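Local atomic coordinates of surface protein R28 (Streptococcus pyogenes, PDB entry 6S5Z), a protein that is displayed on the streptococcal surface through a peptidoglycan anchor and carries immunoglobulin-like Rib domains implicated in infection. Residues S10-R16 / D28-N32. Numbering follows the deposited sequence.
Sequences SPEAKHR and DSIAN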
ATOM      1  N   SER A  10      12.649   0.578   1.276  1.00 16.25           N
ATOM      2  CA  SER A  10      12.210  -0.123   0.070  1.00 16.05           C
ATOM      3  C   SER A  10      10.927  -0.905   0.329  1.00 15.69           C
ATOM      4  O   SER A  10      10.948  -2.139   0.467  1.00 12.75           O
ATOM      5  CB  SER A  10      13.322  -1.042  -0.439  1.00 19.33           C
ATOM      6  OG  SER A  10      14.476  -0.286  -0.781  1.00 21.90           O
ATOM      7  N   PRO A  11       9.785  -0.225   0.397  1.00 17.70           N
ATOM      8  CA  PRO A  11       8.517  -0.941   0.559  1.00 11.04           C
ATOM      9  C   PRO A  11       8.214  -1.804  -0.658  1.00 14.11           C
ATOM     10  O   PRO A  11       8.517  -1.443  -1.799  1.00 13.64           O
ATOM     11  CB  PRO A  11       7.487   0.182   0.729  1.00 14.84           C
ATOM     12  CG  PRO A  11       8.114   1.363   0.074  1.00 16.14           C
ATOM     13  CD  PRO A  11       9.591   1.226   0.245  1.00 18.25           C
ATOM     14  N   GLU A  12       7.637  -2.971  -0.394  1.00 12.08           N
ATOM     15  CA  GLU A  12       7.287  -3.921  -1.436  1.00 13.74           C
ATOM     16  C   GLU A  12       5.845  -4.332  -1.247  1.00 19.21           C
ATOM     17  O   GLU A  12       5.386  -4.504  -0.113  1.00 12.01           O
ATOM     18  CB  GLU A  12       8.183  -5.161  -1.393  1.00 19.84           C
ATOM     19  CG  GLU A  12       9.630  -4.861  -1.698  1.00 28.62           C
ATOM     20  CD  GLU A  12      10.515  -6.086  -1.578  1.00 37.76           C
ATOM     21  OE1 GLU A  12      11.184  -6.216  -0.531  1.00 35.90           O
ATOM     22  OE2 GLU A  12      10.509  -6.931  -2.501  1.00 48.27           O
ATOM     23  N   ALA A  13       5.154  -4.516  -2.367  1.00 15.00           N
ATOM     24  CA  ALA A  13       3.739  -4.841  -2.367  1.00 12.83           C
ATOM     25  C   ALA A  13       3.484  -6.255  -1.873  1.00 14.08           C
ATOM     26  O   ALA A  13       4.281  -7.177  -2.097  1.00 15.24           O
ATOM     27  CB  ALA A  13       3.170  -4.696  -3.775  1.00 13.84           C
ATOM     28  N   LYS A  14       2.345  -6.417  -1.216  1.00 13.70           N
ATOM     29  CA  LYS A  14       1.780  -7.712  -0.881  1.00 13.41           C
ATOM     30  C   LYS A  14       0.510  -7.906  -1.698  1.00 24.21           C
ATOM     31  O   LYS A  14      -0.373  -7.037  -1.691  1.00 17.39           O
ATOM     32  CB  LYS A  14       1.470  -7.806   0.615  1.00 13.52           C
ATOM     33  CG  LYS A  14       0.660  -9.050   0.989  1.00 15.50           C
ATOM     34  CD  LYS A  14       0.405  -9.138   2.492  1.00 17.46           C
ATOM     35  CE  LYS A  14      -0.630 -10.222   2.808  1.00 19.50           C
ATOM     36  NZ  LYS A  14      -0.806 -10.399   4.278  1.00 24.69           N
ATOM     37  N   HIS A  15       0.429  -9.029  -2.414  1.00 14.48           N
ATOM     38  CA  HIS A  15      -0.788  -9.372  -3.139  1.00 17.34           C
ATOM     39  C   HIS A  15      -1.800  -9.973  -2.168  1.00 23.78           C
ATOM     40  O   HIS A  15      -1.544 -11.028  -1.578  1.00 18.25           O
ATOM     41  CB  HIS A  15      -0.482 -10.357  -4.270  1.00 19.07           C
ATOM     42  CG  HIS A  15      -1.714 -10.936  -4.892  1.00 22.96           C
ATOM     43  ND1 HIS A  15      -2.005 -12.281  -4.853  1.00 24.33           N
ATOM     44  CD2 HIS A  15      -2.754 -10.342  -5.529  1.00 22.12           C
ATOM     45  CE1 HIS A  15      -3.167 -12.494  -5.447  1.00 25.61           C
ATOM     46  NE2 HIS A  15      -3.644 -11.334  -5.863  1.00 23.09           N
ATOM     47  N   ARG A  16      -2.951  -9.322  -2.012  1.00 14.76           N
ATOM     48  CA  ARG A  16      -4.011  -9.820  -1.147  1.00 17.13           C
ATOM     49  C   ARG A  16      -5.162 -10.409  -1.960  1.00 19.68           C
ATOM     50  O   ARG A  16      -5.439  -9.983  -3.093  1.00 17.31           O
ATOM     51  CB  ARG A  16      -4.556  -8.709  -0.241  1.00 17.56           C
ATOM     52  CG  ARG A  16      -3.545  -8.005   0.630  1.00 10.75           C
ATOM     53  CD  ARG A  16      -4.301  -7.044   1.529  1.00 18.83           C
ATOM     54  NE  ARG A  16      -5.203  -7.763   2.429  1.00 14.60           N
ATOM     55  CZ  ARG A  16      -6.195  -7.189   3.104  1.00 20.03           C
ATOM     56  NH1 ARG A  16      -6.436  -5.898   2.975  1.00  8.57           N
ATOM     57  NH2 ARG A  16      -6.959  -7.912   3.902  1.00 23.15           N
ATOM     58  N   ASP A  28      -2.129  -2.962   4.882  1.00  7.80           N
ATOM     59  CA  ASP A  28      -2.201  -4.408   4.751  1.00 10.44           C
ATOM     60  C   ASP A  28      -1.752  -4.889   3.384  1.00 15.92           C
ATOM     61  O   ASP A  28      -1.577  -6.103   3.200  1.00 13.49           O
ATOM     62  CB  ASP A  28      -3.616  -4.903   5.031  1.00  8.69           C
ATOM     63  CG  ASP A  28      -3.970  -4.864   6.500  1.00 21.26           C
ATOM     64  OD1 ASP A  28      -3.054  -4.938   7.351  1.00 22.71           O
ATOM     65  OD2 ASP A  28      -5.170  -4.790   6.810  1.00 21.41           O
ATOM     66  N   SER A  29      -1.579  -3.978   2.430  1.00 10.06           N
ATOM     67  CA  SER A  29      -1.089  -4.300   1.099  1.00 11.11           C
ATOM     68  C   SER A  29       0.411  -4.092   0.956  1.00 11.03           C
ATOM     69  O   SER A  29       0.937  -4.178  -0.161  1.00 16.52           O
ATOM     70  CB  SER A  29      -1.841  -3.476   0.042  1.00  9.37           C
ATOM     71  OG  SER A  29      -3.136  -4.016  -0.169  1.00 11.60           O
ATOM     72  N   ILE A  30       1.117  -3.831   2.050  1.00 10.32           N
ATOM     73  CA  ILE A  30       2.568  -3.687   2.021  1.00  8.27           C
ATOM     74  C   ILE A  30       3.175  -4.892   2.731  1.00  9.04           C
ATOM     75  O   ILE A  30       2.830  -5.175   3.882  1.00 11.53           O
ATOM     76  CB  ILE A  30       3.035  -2.376   2.675  1.00 11.76           C
ATOM     77  CG1 ILE A  30       2.466  -1.163   1.936  1.00  9.94           C
ATOM     78  CG2 ILE A  30       4.558  -2.331   2.759  1.00 11.67           C
ATOM     79  CD1 ILE A  30       2.874  -1.074   0.494  1.00 18.42           C
ATOM     80  N   ALA A  31       4.100  -5.569   2.055  1.00  9.84           N
ATOM     81  CA  ALA A  31       4.581  -6.862   2.531  1.00 18.57           C
ATOM     82  C   ALA A  31       5.570  -6.720   3.679  1.00 13.92           C
ATOM     83  O   ALA A  31       5.672  -7.622   4.518  1.00 13.68           O
ATOM     84  CB  ALA A  31       5.240  -7.656   1.386  1.00 15.52           C
ATOM     85  N   ASN A  32       6.300  -5.612   3.747  1.00 10.67           N
ATOM     86  CA  ASN A  32       7.454  -5.553   4.631  1.00 11.17           C
ATOM     87  C   ASN A  32       7.425  -4.299   5.494  1.00 10.39           C
ATOM     88  O   ASN A  32       8.426  -3.586   5.610  1.00 13.01           O
ATOM     89  CB  ASN A  32       8.728  -5.642   3.793  1.00 11.85           C
ATOM     90  CG  ASN A  32       8.889  -4.452   2.869  1.00 19.99           C
ATOM     91  OD1 ASN A  32       7.897  -3.822   2.488  1.00 12.60           O
ATOM     92  ND2 ASN A  32      10.136  -4.124   2.518  1.00 19.26           N
TER
HETATM   93  O   HOH W   1      -2.657  -5.866  -2.054  1.00 11.42           O
HETATM   94  O   HOH W   2      -1.638  -8.015   5.018  1.00 21.09           O
HETATM   95  O   HOH W   3      -5.068  -3.608   1.816  1.00 12.32           O
HETATM   96  O   HOH W   4      -7.351  -4.540   5.477  1.00 16.92           O
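A single antiparallel beta bridge joins two loop segments of this Rib domain, an immunoglobulin-like fold: 10-16 leads into edge strand 16-19, and the loop segment 28-32 lies on the way from that strand to strand 41-44. A13 and I30 form the non-hydrogen-bonded pair, with 4.7 Å between their CA atoms. Flanking it are two nearly linear hydrogen bonds, A31 N to E12 O (2.7 Å) and K14 N to S29 O (2.8 Å). Beyond A31 the N32 side chain takes over from the backbone. Its amide pairs like a peptide group: N32 OD1 accepts from E12 N and N32 ND2 donates to S10 O, both at 3.0 Å; N32 ND2 also hydrogen-bonds E35. I30 points its CA-to-CB bond away from 10-16 and packs on V62 and V74 of the sheet, while P11, close to the bound sodium, grazes I30 and also touches V74. At the R16 end, water takes the place of direct hydrogen bonds between the segments. D28 CB lies over one face of the R16 guanidinium, but D28 OD2 is 4.2 Å from R16 NH1 and well out of its plane, so one water links them instead, 3.0 Å from R16 NH1 and 2.6 Å from D28 OD2.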